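Local atomic coordinates of putative oxidoreductase (Bacteroides fragilis NCTC 9343, PDB entry 3FHL), a protein that probably acts as an NAD(P)-dependent oxidoreductase of the Gfo/Idh/MocA family, with a nucleotide-binding Rossmann domain joined to a C-terminal alpha/beta domain. Residues V94-T99 against L119-N124. Residues are numbered along the deposited sequence; the frame is centred on the assembly and turned at random.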
loop_
_atom_site.group_PDB
_atom_site.type_symbol
_atom_site.label_atom_id
_atom_site.label_comp_id
_atom_site.label_asym_id
_atom_site.label_seq_id
_atom_site.Cartn_x
_atom_site.Cartn_y
_atom_site.Cartn_z
ATOM N N VAL C 94 -9.767 -31.403 -2.910
ATOM C CA VAL C 94 -8.967 -31.036 -4.080
ATOM C C VAL C 94 -8.005 -29.899 -3.741
ATOM O O VAL C 94 -8.374 -28.915 -3.094
ATOM C CB VAL C 94 -9.808 -30.599 -5.305
ATOM C CG1 VAL C 94 -8.990 -30.749 -6.602
ATOM C CG2 VAL C 94 -11.098 -31.392 -5.408
ATOM N N GLU C 95 -6.768 -30.058 -4.182
ATOM C CA GLU C 95 -5.805 -28.972 -4.147
ATOM C C GLU C 95 -6.056 -27.990 -5.267
ATOM O O GLU C 95 -6.586 -28.359 -6.325
ATOM C CB GLU C 95 -4.402 -29.521 -4.280
ATOM C CG GLU C 95 -3.817 -29.891 -2.955
ATOM C CD GLU C 95 -2.314 -29.873 -2.965
ATOM O OE1 GLU C 95 -1.713 -30.217 -4.008
ATOM O OE2 GLU C 95 -1.726 -29.532 -1.912
ATOM N N LYS C 96 -5.674 -26.737 -5.029
ATOM C CA LYS C 96 -5.605 -25.727 -6.085
ATOM C C LYS C 96 -4.546 -26.128 -7.110
ATOM O O LYS C 96 -3.456 -26.566 -6.727
ATOM C CB LYS C 96 -5.265 -24.360 -5.502
ATOM C CG LYS C 96 -6.393 -23.737 -4.691
ATOM C CD LYS C 96 -5.838 -22.775 -3.647
ATOM C CE LYS C 96 -5.045 -21.642 -4.289
ATOM N NZ LYS C 96 -4.421 -20.763 -3.246
ATOM N N PRO C 97 -4.859 -25.985 -8.410
ATOM C CA PRO C 97 -6.111 -25.464 -8.975
ATOM C C PRO C 97 -7.242 -26.495 -8.943
ATOM O O PRO C 97 -7.055 -27.638 -9.374
ATOM C CB PRO C 97 -5.737 -25.114 -10.426
ATOM C CG PRO C 97 -4.260 -25.426 -10.564
ATOM C CD PRO C 97 -3.913 -26.364 -9.468
ATOM N N PHE C 98 -8.383 -26.078 -8.395
ATOM C CA PHE C 98 -9.587 -26.904 -8.272
ATOM C C PHE C 98 -9.944 -27.536 -9.616
ATOM O O PHE C 98 -9.932 -28.761 -9.747
ATOM C CB PHE C 98 -10.729 -26.038 -7.701
ATOM C CG PHE C 98 -12.082 -26.720 -7.616
ATOM C CD1 PHE C 98 -12.214 -28.065 -7.271
ATOM C CD2 PHE C 98 -13.239 -25.978 -7.833
ATOM C CE1 PHE C 98 -13.468 -28.658 -7.195
ATOM C CE2 PHE C 98 -14.492 -26.559 -7.743
ATOM C CZ PHE C 98 -14.611 -27.897 -7.429
ATOM N N THR C 99 -10.247 -26.704 -10.610
ATOM C CA THR C 99 -10.509 -27.180 -11.966
ATOM C C THR C 99 -9.869 -26.234 -12.969
ATOM O O THR C 99 -9.461 -25.122 -12.612
ATOM C CB THR C 99 -12.009 -27.236 -12.284
ATOM O OG1 THR C 99 -12.622 -25.997 -11.904
ATOM C CG2 THR C 99 -12.690 -28.381 -11.554
ATOM N N LEU C 119 -17.256 -31.947 -0.777
ATOM C CA LEU C 119 -16.241 -31.486 -1.732
ATOM C C LEU C 119 -15.557 -30.231 -1.185
ATOM O O LEU C 119 -16.164 -29.161 -1.119
ATOM C CB LEU C 119 -16.838 -31.210 -3.110
ATOM C CG LEU C 119 -15.890 -30.745 -4.225
ATOM C CD1 LEU C 119 -14.788 -31.765 -4.492
ATOM C CD2 LEU C 119 -16.691 -30.455 -5.485
ATOM N N SER C 120 -14.296 -30.403 -0.791
ATOM C CA SER C 120 -13.480 -29.361 -0.173
ATOM C C SER C 120 -12.336 -28.948 -1.093
ATOM O O SER C 120 -11.802 -29.777 -1.836
ATOM C CB SER C 120 -12.912 -29.877 1.160
ATOM O OG SER C 120 -11.989 -28.969 1.756
ATOM N N VAL C 121 -11.970 -27.661 -1.053
ATOM C CA VAL C 121 -10.733 -27.209 -1.682
ATOM C C VAL C 121 -9.739 -26.777 -0.605
ATOM O O VAL C 121 -10.086 -26.008 0.290
ATOM C CB VAL C 121 -10.965 -26.125 -2.767
ATOM C CG1 VAL C 121 -9.633 -25.544 -3.263
ATOM C CG2 VAL C 121 -11.692 -26.734 -3.959
ATOM N N TYR C 122 -8.524 -27.314 -0.685
ATOM C CA TYR C 122 -7.461 -27.047 0.288
ATOM C C TYR C 122 -6.965 -25.599 0.217
ATOM O O TYR C 122 -6.294 -25.207 -0.738
ATOM C CB TYR C 122 -6.290 -27.999 0.056
ATOM C CG TYR C 122 -5.234 -27.959 1.139
ATOM C CD1 TYR C 122 -5.542 -28.307 2.455
ATOM C CD2 TYR C 122 -3.925 -27.602 0.842
ATOM C CE1 TYR C 122 -4.579 -28.290 3.454
ATOM C CE2 TYR C 122 -2.958 -27.580 1.824
ATOM C CZ TYR C 122 -3.288 -27.931 3.125
ATOM O OH TYR C 122 -2.327 -27.897 4.100
ATOM N N GLN C 123 -7.304 -24.814 1.233
ATOM C CA GLN C 123 -6.810 -23.440 1.361
ATOM C C GLN C 123 -6.230 -23.280 2.758
ATOM O O GLN C 123 -6.916 -22.857 3.689
ATOM C CB GLN C 123 -7.936 -22.424 1.092
ATOM C CG GLN C 123 -8.625 -22.604 -0.273
ATOM C CD GLN C 123 -9.341 -21.362 -0.755
ATOM O OE1 GLN C 123 -8.707 -20.369 -1.100
ATOM N NE2 GLN C 123 -10.669 -21.417 -0.805
ATOM N N ASN C 124 -4.952 -23.620 2.905
ATOM C CA ASN C 124 -4.352 -23.745 4.226
ATOM C C ASN C 124 -3.961 -22.464 4.950
ATOM O O ASN C 124 -3.748 -22.488 6.167
ATOM C CB ASN C 124 -3.143 -24.676 4.185
ATOM C CG ASN C 124 -2.060 -24.215 3.229
ATOM O OD1 ASN C 124 -2.214 -23.270 2.466
ATOM N ND2 ASN C 124 -0.953 -24.913 3.257
HETATM O O HOH W 1 -4.547 -26.095 -2.560
HETATM O O HOH W 2 -6.082 -20.097 -1.019
#
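Val94 and Val121 are paired in parallel on neighbouring strands. Val94 makes both backbone bonds, nearly straight, through its N to Ser120 O (2.8 Å) and its O from Tyr122 N (2.9 Å), the residues before and after Val121. Val94 O also receives a CA-H...O contact from Val121 CA at 3.2 Å, and Val94 CG2 packs on Leu119 CD1 (3.8 Å). Further along, a water accepts from Lys96 N (2.8 Å) and donates to Tyr122 O (2.7 Å). A second water joins Lys96 NZ, also hydrogen-bonded to Ser181 OG, to Gln123 OE1. After the cis peptide before Pro97, Phe98, its CG anti to the backbone N (chi1 175°), sets its ring against strand 119-122: Val121 CG2 lies over one face as a CH-pi contact, 4.0 Å from the ring centroid, while Leu119 CD2 meets the edge at CZ (3.8 Å). Leu108 and Ile331 also touch the Phe98 side chain. Glu95 lies alongside Tyr122, its OE2 hydrogen-bonded to His21 NE2, whose ring meets that of Tyr122. The two strands are joined through helix 102-115 as a beta-alpha-beta unit of the Rossmann fold. Apolar packing persists through Phe98, while polar links would pass from direct bonds to water from Lys96 onward.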